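Local coordinates for mandelate racemase/muconate lactonizing enzyme, C-terminal domain protein (Paracoccus denitrificans, PDB 4DWD) that binds magnesium and, as a member of the enolase superfamily, probably acts as a hydro-lyase, at residues F27-A32 and V359-L364; G332-R337 and A365-E370. One frame throughout, in Å; residues are numbered along the deposited sequence.

Interaction 1: F27-A32 and V359-L364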
ATOM      1  N   PHE B  27     -33.436  21.059 -23.068  1.00 10.68           N
ATOM      2  CA  PHE B  27     -33.102  20.437 -24.345  1.00 10.93           C
ATOM      3  C   PHE B  27     -32.238  21.343 -25.191  1.00 10.90           C
ATOM      4  O   PHE B  27     -32.262  22.567 -25.033  1.00 11.53           O
ATOM      5  CB  PHE B  27     -34.374  20.045 -25.115  1.00 11.72           C
ATOM      6  CG  PHE B  27     -35.247  19.064 -24.381  1.00 11.11           C
ATOM      7  CD1 PHE B  27     -34.805  17.765 -24.149  1.00 11.27           C
ATOM      8  CD2 PHE B  27     -36.506  19.442 -23.908  1.00 12.11           C
ATOM      9  CE1 PHE B  27     -35.607  16.852 -23.476  1.00 11.08           C
ATOM     10  CE2 PHE B  27     -37.311  18.538 -23.221  1.00 13.18           C
ATOM     11  CZ  PHE B  27     -36.853  17.240 -23.001  1.00 12.69           C
ATOM     12  N   VAL B  28     -31.463  20.721 -26.071  1.00 11.54           N
ATOM     13  CA  VAL B  28     -30.701  21.443 -27.080  1.00 11.56           C
ATOM     14  C   VAL B  28     -31.192  20.959 -28.439  1.00 11.41           C
ATOM     15  O   VAL B  28     -31.235  19.755 -28.701  1.00 12.06           O
ATOM     16  CB  VAL B  28     -29.174  21.225 -26.919  1.00 11.26           C
ATOM     17  CG1 VAL B  28     -28.411  21.865 -28.070  1.00 11.92           C
ATOM     18  CG2 VAL B  28     -28.686  21.809 -25.602  1.00 11.14           C
ATOM     19  N   ARG B  29     -31.593  21.902 -29.292  1.00 11.27           N
ATOM     20  CA  ARG B  29     -31.964  21.576 -30.660  1.00 11.71           C
ATOM     21  C   ARG B  29     -30.900  22.134 -31.589  1.00 12.07           C
ATOM     22  O   ARG B  29     -30.635  23.337 -31.580  1.00 13.05           O
ATOM     23  CB  ARG B  29     -33.351  22.128 -31.017  1.00 12.85           C
ATOM     24  CG  ARG B  29     -33.703  21.897 -32.488  1.00 13.73           C
ATOM     25  CD  ARG B  29     -35.151  22.211 -32.814  1.00 19.08           C
ATOM     26  NE  ARG B  29     -35.516  23.579 -32.483  1.00 20.22           N
ATOM     27  CZ  ARG B  29     -36.772  23.978 -32.299  1.00 21.26           C
ATOM     28  NH1 ARG B  29     -37.771  23.109 -32.405  1.00 23.92           N
ATOM     29  NH2 ARG B  29     -37.032  25.239 -31.994  1.00 25.82           N
ATOM     30  N   ILE B  30     -30.270  21.250 -32.357  1.00 11.32           N
ATOM     31  CA  ILE B  30     -29.270  21.663 -33.354  1.00 12.72           C
ATOM     32  C   ILE B  30     -29.833  21.442 -34.752  1.00 12.74           C
ATOM     33  O   ILE B  30     -30.251  20.339 -35.087  1.00 12.46           O
ATOM     34  CB  ILE B  30     -27.914  20.936 -33.171  1.00 12.09           C
ATOM     35  CG1 ILE B  30     -27.420  21.109 -31.724  1.00 11.58           C
ATOM     36  CG2 ILE B  30     -26.876  21.459 -34.167  1.00 12.85           C
ATOM     37  CD1 ILE B  30     -26.017  20.595 -31.432  1.00 12.13           C
ATOM     38  N   THR B  31     -29.812  22.501 -35.566  1.00 13.37           N
ATOM     39  CA  THR B  31     -30.307  22.441 -36.932  1.00 13.34           C
ATOM     40  C   THR B  31     -29.118  22.545 -37.866  1.00 13.71           C
ATOM     41  O   THR B  31     -28.270  23.431 -37.708  1.00 14.40           O
ATOM     42  CB  THR B  31     -31.314  23.566 -37.205  1.00 13.97           C
ATOM     43  OG1 THR B  31     -32.340  23.514 -36.204  1.00 15.33           O
ATOM     44  CG2 THR B  31     -31.950  23.412 -38.590  1.00 15.74           C
ATOM     45  N   ALA B  32     -29.042  21.620 -38.813  1.00 13.79           N
ATOM     46  CA  ALA B  32     -27.981  21.636 -39.814  1.00 14.70           C
ATOM     47  C   ALA B  32     -28.390  22.542 -40.974  1.00 15.35           C
ATOM     48  O   ALA B  32     -29.555  22.953 -41.075  1.00 15.16           O
ATOM     49  CB  ALA B  32     -27.703  20.228 -40.310  1.00 17.09           C
ATOM     50  N   VAL B 359     -40.615  14.158 -31.823  1.00 18.02           N
ATOM     51  CA  VAL B 359     -41.042  15.347 -31.091  1.00 17.52           C
ATOM     52  C   VAL B 359     -42.336  15.905 -31.683  1.00 18.80           C
ATOM     53  O   VAL B 359     -42.468  16.015 -32.903  1.00 20.66           O
ATOM     54  CB  VAL B 359     -39.941  16.441 -31.114  1.00 19.19           C
ATOM     55  CG1 VAL B 359     -40.392  17.700 -30.383  1.00 19.95           C
ATOM     56  CG2 VAL B 359     -38.635  15.912 -30.533  1.00 18.05           C
ATOM     57  N   ASP B 360     -43.290  16.247 -30.823  1.00 17.40           N
ATOM     58  CA  ASP B 360     -44.489  16.962 -31.264  1.00 18.17           C
ATOM     59  C   ASP B 360     -44.138  18.443 -31.311  1.00 19.97           C
ATOM     60  O   ASP B 360     -44.023  19.093 -30.272  1.00 19.11           O
ATOM     61  CB  ASP B 360     -45.640  16.698 -30.290  1.00 18.17           C
ATOM     62  CG  ASP B 360     -46.933  17.414 -30.673  1.00 19.90           C
ATOM     63  OD1 ASP B 360     -46.901  18.562 -31.176  1.00 21.31           O
ATOM     64  OD2 ASP B 360     -47.998  16.823 -30.434  1.00 23.33           O
ATOM     65  N   GLU B 361     -43.969  18.962 -32.527  1.00 23.30           N
ATOM     66  CA  GLU B 361     -43.446  20.314 -32.761  1.00 24.36           C
ATOM     67  C   GLU B 361     -44.274  21.420 -32.135  1.00 21.31           C
ATOM     68  O   GLU B 361     -43.736  22.386 -31.590  1.00 24.23           O
ATOM     69  CB  GLU B 361     -43.323  20.586 -34.267  1.00 27.53           C
ATOM     70  CG  GLU B 361     -42.285  19.727 -34.974  1.00 33.44           C
ATOM     71  CD  GLU B 361     -40.914  19.871 -34.368  1.00 35.20           C
ATOM     72  OE1 GLU B 361     -40.579  20.998 -33.943  1.00 32.37           O
ATOM     73  OE2 GLU B 361     -40.179  18.861 -34.315  1.00 37.20           O
ATOM     74  N   ASP B 362     -45.587  21.272 -32.222  1.00 22.86           N
ATOM     75  CA  ASP B 362     -46.496  22.300 -31.767  1.00 25.09           C
ATOM     76  C   ASP B 362     -46.607  22.304 -30.246  1.00 21.51           C
ATOM     77  O   ASP B 362     -46.636  23.375 -29.635  1.00 23.36           O
ATOM     78  CB  ASP B 362     -47.832  22.152 -32.490  1.00 30.73           C
ATOM     79  CG  ASP B 362     -47.653  22.140 -34.008  1.00 35.03           C
ATOM     80  OD1 ASP B 362     -47.054  23.100 -34.553  1.00 33.61           O
ATOM     81  OD2 ASP B 362     -48.068  21.160 -34.655  1.00 43.74           O
ATOM     82  N   GLU B 363     -46.613  21.116 -29.640  1.00 19.71           N
ATOM     83  CA  GLU B 363     -46.576  21.012 -28.188  1.00 20.30           C
ATOM     84  C   GLU B 363     -45.269  21.600 -27.681  1.00 19.54           C
ATOM     85  O   GLU B 363     -45.265  22.397 -26.743  1.00 18.40           O
ATOM     86  CB  GLU B 363     -46.726  19.563 -27.710  1.00 19.80           C
ATOM     87  CG  GLU B 363     -48.166  19.066 -27.652  1.00 20.40           C
ATOM     88  CD  GLU B 363     -49.018  19.786 -26.616  1.00 21.21           C
ATOM     89  OE1 GLU B 363     -48.480  20.468 -25.720  1.00 20.64           O
ATOM     90  OE2 GLU B 363     -50.253  19.667 -26.700  1.00 31.46           O
ATOM     91  N   LEU B 364     -44.162  21.221 -28.314  1.00 18.18           N
ATOM     92  CA  LEU B 364     -42.870  21.765 -27.926  1.00 18.94           C
ATOM     93  C   LEU B 364     -42.893  23.287 -27.972  1.00 19.53           C
ATOM     94  O   LEU B 364     -42.535  23.939 -26.996  1.00 19.49           O
ATOM     95  CB  LEU B 364     -41.772  21.251 -28.849  1.00 19.62           C
ATOM     96  CG  LEU B 364     -40.442  21.940 -28.543  1.00 21.35           C
ATOM     97  CD1 LEU B 364     -39.786  21.280 -27.345  1.00 18.80           C
ATOM     98  CD2 LEU B 364     -39.549  21.964 -29.762  1.00 24.06           C
TER
HETATM   99  O   HOH W   1     -37.836  20.719 -34.105  1.00 30.81           O
HETATM  100  O   HOH W   2     -40.967  23.352 -32.414  1.00 32.64           O
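Arg29 meets Glu361 and Leu364 in a mainly water-mediated polar contact with a small apolar patch beside it. It lies between strand 24-32 of the N-terminal sheet and the first turn of helix 361-367. The backbones stay well apart, and the arginine spans the gap. Its CG is anti to the backbone N (chi1 175°), and the chain then bends at chi3 (57°), which brings NH1 to the helix. The salt bridge is long, with Arg29 NH1 3.8 Å from Glu361 OE1. That oxygen lies at the guanidinium edge, near its plane, and the two flat groups are tilted by 27°.

Two waters fill in the bridge. Water 1 accepts from Arg29 NH1 at 2.9 Å and donates to Glu361 OE1 at 2.8 Å. Water 2 sits at the guanidinium edge, in its plane, 3.2 Å from Arg29 NH1. It donates to the backbone Glu361 O at 3.0 Å and also to the OE1 of that residue. OE1 thus accepts a hydrogen bond from each water. The stronger partner of Arg29 is Glu9 on the adjacent strand, which takes NH2 in a salt bridge. Leu364 brings a methyl to the same nitrogen, its CD2 3.4 Å from Arg29 NH1. The leucine also packs on Val13 and Trp39.

Asp360 is the N-cap, and its OD1 accepts from Glu363 N at 3.0 Å and more weakly from Asp362 N. Val359 and Glu361 bind calcium in a crystal of this protein, but no ion is bound to them in this chain. The arrangement belongs to the two-domain enolase superfamily fold, in which the C-terminal part of the chain returns from the barrel to the N-terminal capping domain.

Interaction 2: G332-R337 and A365-E370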
ATOM      1  N   GLY B 332     -43.158  12.386 -20.248  1.00 13.43           N
ATOM      2  CA  GLY B 332     -42.607  12.360 -21.603  1.00 13.15           C
ATOM      3  C   GLY B 332     -43.594  12.878 -22.640  1.00 13.45           C
ATOM      4  O   GLY B 332     -43.198  13.472 -23.644  1.00 13.31           O
ATOM      5  N   ARG B 333     -44.884  12.653 -22.389  1.00 14.36           N
ATOM      6  CA  ARG B 333     -45.947  13.199 -23.219  1.00 14.16           C
ATOM      7  C   ARG B 333     -46.445  14.520 -22.598  1.00 14.81           C
ATOM      8  O   ARG B 333     -46.436  14.667 -21.372  1.00 16.18           O
ATOM      9  CB  ARG B 333     -47.092  12.184 -23.318  1.00 16.19           C
ATOM     10  CG  ARG B 333     -46.685  10.857 -23.941  1.00 20.19           C
ATOM     11  CD  ARG B 333     -47.853   9.883 -23.982  1.00 22.18           C
ATOM     12  NE  ARG B 333     -47.439   8.556 -24.445  1.00 24.49           N
ATOM     13  CZ  ARG B 333     -47.446   8.165 -25.719  1.00 26.23           C
ATOM     14  NH1 ARG B 333     -47.849   8.995 -26.675  1.00 27.15           N
ATOM     15  NH2 ARG B 333     -47.052   6.944 -26.041  1.00 29.76           N
ATOM     16  N   PRO B 334     -46.916  15.474 -23.429  1.00 14.31           N
ATOM     17  CA  PRO B 334     -47.131  15.383 -24.873  1.00 14.07           C
ATOM     18  C   PRO B 334     -45.986  15.911 -25.736  1.00 14.15           C
ATOM     19  O   PRO B 334     -46.114  15.925 -26.967  1.00 15.97           O
ATOM     20  CB  PRO B 334     -48.362  16.262 -25.073  1.00 16.12           C
ATOM     21  CG  PRO B 334     -48.193  17.344 -24.064  1.00 16.00           C
ATOM     22  CD  PRO B 334     -47.479  16.724 -22.880  1.00 14.81           C
ATOM     23  N   VAL B 335     -44.883  16.338 -25.125  1.00 13.17           N
ATOM     24  CA  VAL B 335     -43.776  16.899 -25.910  1.00 13.53           C
ATOM     25  C   VAL B 335     -43.204  15.880 -26.887  1.00 13.74           C
ATOM     26  O   VAL B 335     -42.853  16.228 -28.016  1.00 13.93           O
ATOM     27  CB  VAL B 335     -42.685  17.506 -25.008  1.00 14.03           C
ATOM     28  CG1 VAL B 335     -41.416  17.827 -25.797  1.00 14.25           C
ATOM     29  CG2 VAL B 335     -43.235  18.769 -24.360  1.00 15.10           C
ATOM     30  N   PHE B 336     -43.108  14.628 -26.446  1.00 13.73           N
ATOM     31  CA  PHE B 336     -42.638  13.545 -27.303  1.00 13.25           C
ATOM     32  C   PHE B 336     -43.763  12.590 -27.647  1.00 13.99           C
ATOM     33  O   PHE B 336     -44.659  12.366 -26.840  1.00 15.19           O
ATOM     34  CB  PHE B 336     -41.489  12.786 -26.626  1.00 13.27           C
ATOM     35  CG  PHE B 336     -40.311  13.651 -26.304  1.00 13.78           C
ATOM     36  CD1 PHE B 336     -39.520  14.191 -27.316  1.00 15.66           C
ATOM     37  CD2 PHE B 336     -40.023  13.969 -24.982  1.00 14.61           C
ATOM     38  CE1 PHE B 336     -38.439  15.006 -27.007  1.00 15.74           C
ATOM     39  CE2 PHE B 336     -38.946  14.779 -24.667  1.00 14.02           C
ATOM     40  CZ  PHE B 336     -38.159  15.308 -25.683  1.00 13.93           C
ATOM     41  N   ARG B 337     -43.731  12.043 -28.863  1.00 13.48           N
ATOM     42  CA  ARG B 337     -44.767  11.101 -29.298  1.00 14.65           C
ATOM     43  C   ARG B 337     -44.455   9.658 -28.896  1.00 14.80           C
ATOM     44  O   ARG B 337     -45.366   8.844 -28.772  1.00 17.13           O
ATOM     45  CB  ARG B 337     -44.984  11.203 -30.806  1.00 16.95           C
ATOM     46  CG  ARG B 337     -45.472  12.574 -31.233  1.00 21.49           C
ATOM     47  CD  ARG B 337     -46.087  12.534 -32.619  1.00 22.28           C
ATOM     48  NE  ARG B 337     -46.153  13.854 -33.245  1.00 27.36           N
ATOM     49  CZ  ARG B 337     -47.160  14.715 -33.110  1.00 27.10           C
ATOM     50  NH1 ARG B 337     -47.112  15.887 -33.732  1.00 28.63           N
ATOM     51  NH2 ARG B 337     -48.210  14.418 -32.352  1.00 26.71           N
ATOM     52  N   ALA B 365     -43.299  23.840 -29.116  1.00 20.37           N
ATOM     53  CA  ALA B 365     -43.356  25.287 -29.303  1.00 21.87           C
ATOM     54  C   ALA B 365     -44.134  25.969 -28.182  1.00 19.80           C
ATOM     55  O   ALA B 365     -43.670  26.968 -27.629  1.00 23.62           O
ATOM     56  CB  ALA B 365     -43.932  25.640 -30.668  1.00 22.97           C
ATOM     57  N   SER B 366     -45.286  25.405 -27.821  1.00 19.37           N
ATOM     58  CA  SER B 366     -46.164  26.002 -26.811  1.00 19.99           C
ATOM     59  C   SER B 366     -45.605  25.930 -25.394  1.00 20.32           C
ATOM     60  O   SER B 366     -46.054  26.669 -24.514  1.00 19.83           O
ATOM     61  CB  SER B 366     -47.544  25.345 -26.848  1.00 22.60           C
ATOM     62  OG  SER B 366     -47.500  24.059 -26.264  1.00 24.97           O
ATOM     63  N   ARG B 367     -44.636  25.037 -25.180  1.00 17.38           N
ATOM     64  CA  ARG B 367     -44.087  24.769 -23.841  1.00 18.59           C
ATOM     65  C   ARG B 367     -42.637  25.227 -23.671  1.00 17.90           C
ATOM     66  O   ARG B 367     -42.076  25.136 -22.568  1.00 14.91           O
ATOM     67  CB  ARG B 367     -44.193  23.274 -23.511  1.00 15.36           C
ATOM     68  CG  ARG B 367     -45.621  22.786 -23.289  1.00 15.54           C
ATOM     69  CD  ARG B 367     -45.720  21.288 -23.526  1.00 15.73           C
ATOM     70  NE  ARG B 367     -47.033  20.762 -23.162  1.00 17.60           N
ATOM     71  CZ  ARG B 367     -47.339  20.254 -21.969  1.00 16.53           C
ATOM     72  NH1 ARG B 367     -46.426  20.196 -21.001  1.00 16.17           N
ATOM     73  NH2 ARG B 367     -48.571  19.813 -21.738  1.00 16.97           N
ATOM     74  N   ALA B 368     -42.042  25.726 -24.749  1.00 15.80           N
ATOM     75  CA  ALA B 368     -40.608  26.041 -24.752  1.00 14.59           C
ATOM     76  C   ALA B 368     -40.309  27.514 -24.533  1.00 15.16           C
ATOM     77  O   ALA B 368     -40.943  28.390 -25.144  1.00 17.79           O
ATOM     78  CB  ALA B 368     -39.954  25.558 -26.039  1.00 15.92           C
ATOM     79  N   THR B 369     -39.349  27.771 -23.648  1.00 14.99           N
ATOM     80  CA  THR B 369     -38.776  29.095 -23.493  1.00 18.04           C
ATOM     81  C   THR B 369     -37.340  28.991 -23.977  1.00 17.53           C
ATOM     82  O   THR B 369     -36.570  28.171 -23.471  1.00 16.69           O
ATOM     83  CB  THR B 369     -38.804  29.538 -22.017  1.00 17.33           C
ATOM     84  OG1 THR B 369     -40.165  29.667 -21.583  1.00 18.96           O
ATOM     85  CG2 THR B 369     -38.098  30.878 -21.824  1.00 21.54           C
ATOM     86  N   GLU B 370     -36.980  29.802 -24.962  1.00 17.10           N
ATOM     87  CA  GLU B 370     -35.595  29.819 -25.396  1.00 17.67           C
ATOM     88  C   GLU B 370     -34.725  30.588 -24.414  1.00 17.10           C
ATOM     89  O   GLU B 370     -35.087  31.676 -23.959  1.00 18.81           O
ATOM     90  CB  GLU B 370     -35.423  30.373 -26.810  1.00 20.93           C
ATOM     91  CG  GLU B 370     -34.027  30.055 -27.346  1.00 20.76           C
ATOM     92  CD  GLU B 370     -33.747  30.602 -28.731  1.00 25.32           C
ATOM     93  OE1 GLU B 370     -34.628  31.279 -29.297  1.00 28.36           O
ATOM     94  OE2 GLU B 370     -32.633  30.361 -29.254  1.00 26.44           O
TER
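Arg367 NH1 is gripped by two backbone carbonyls, Ala14 O and Gly16 O, just where strand 5-14 ends. Arg367 NE forms a salt bridge with Glu363, one turn earlier in the same helix. These bonds fix the guanidinium, and Pro334 packs over one of its faces. The proline CD stands 3.5 Å above the guanidinium plane, offset toward the rim. Pro334 CG is 3.4 Å from Arg367 NH2. The two side chains cross at about a right angle. A cis peptide bond precedes Pro334.

Val335 meets the aliphatic part of the arginine, with Val335 CG2 3.6 Å from Arg367 CD. The valine has CG1 anti to its backbone N (chi1 168°), which leaves CG2 for the arginine. CG1 turns to Phe336 and lies 4.0 Å above the plane of that ring, over its centre. A backbone bond from Phe336 N to Gly332 O, 3.0 Å long, closes the turn at 332-336.

In the enolase superfamily fold this is a junction between the two domains. The loop 332-337 follows strand 323-325 of the barrel. Arg367 ends helix 361-367, and strand 368-372 then joins the antiparallel sheet of the capping domain beside strand 5-14. With alanine in place of Arg367, the carbonyls of Ala14 and Gly16 would probably lose their shared donor, Glu363 its charged mate, and Pro334 the flat group it packs on. Val335 and Arg367 both also touch Val13 of strand 5-14.

In the fold
The centres of interactions 1 and 2 lie 8 Å apart, on the same side of the chain's centre. Their segments alternate along the chain: 27-32, 332-337, 359-364, then 365-370. Helix 361-367 is common to both, giving its start to interaction 1 and its end to interaction 2. The two also touch directly. Asp360 N probably bonds to Val335 O at 2.8 Å, and Asp360 OD2 forms a salt bridge with Arg337 NH2. Both reach the same antiparallel sheet, in which strands 24-32 and 368-372 flank strand 5-14. Together they join the loop after the barrel strand 323-325 and the C-terminal helix to the N-terminal domain.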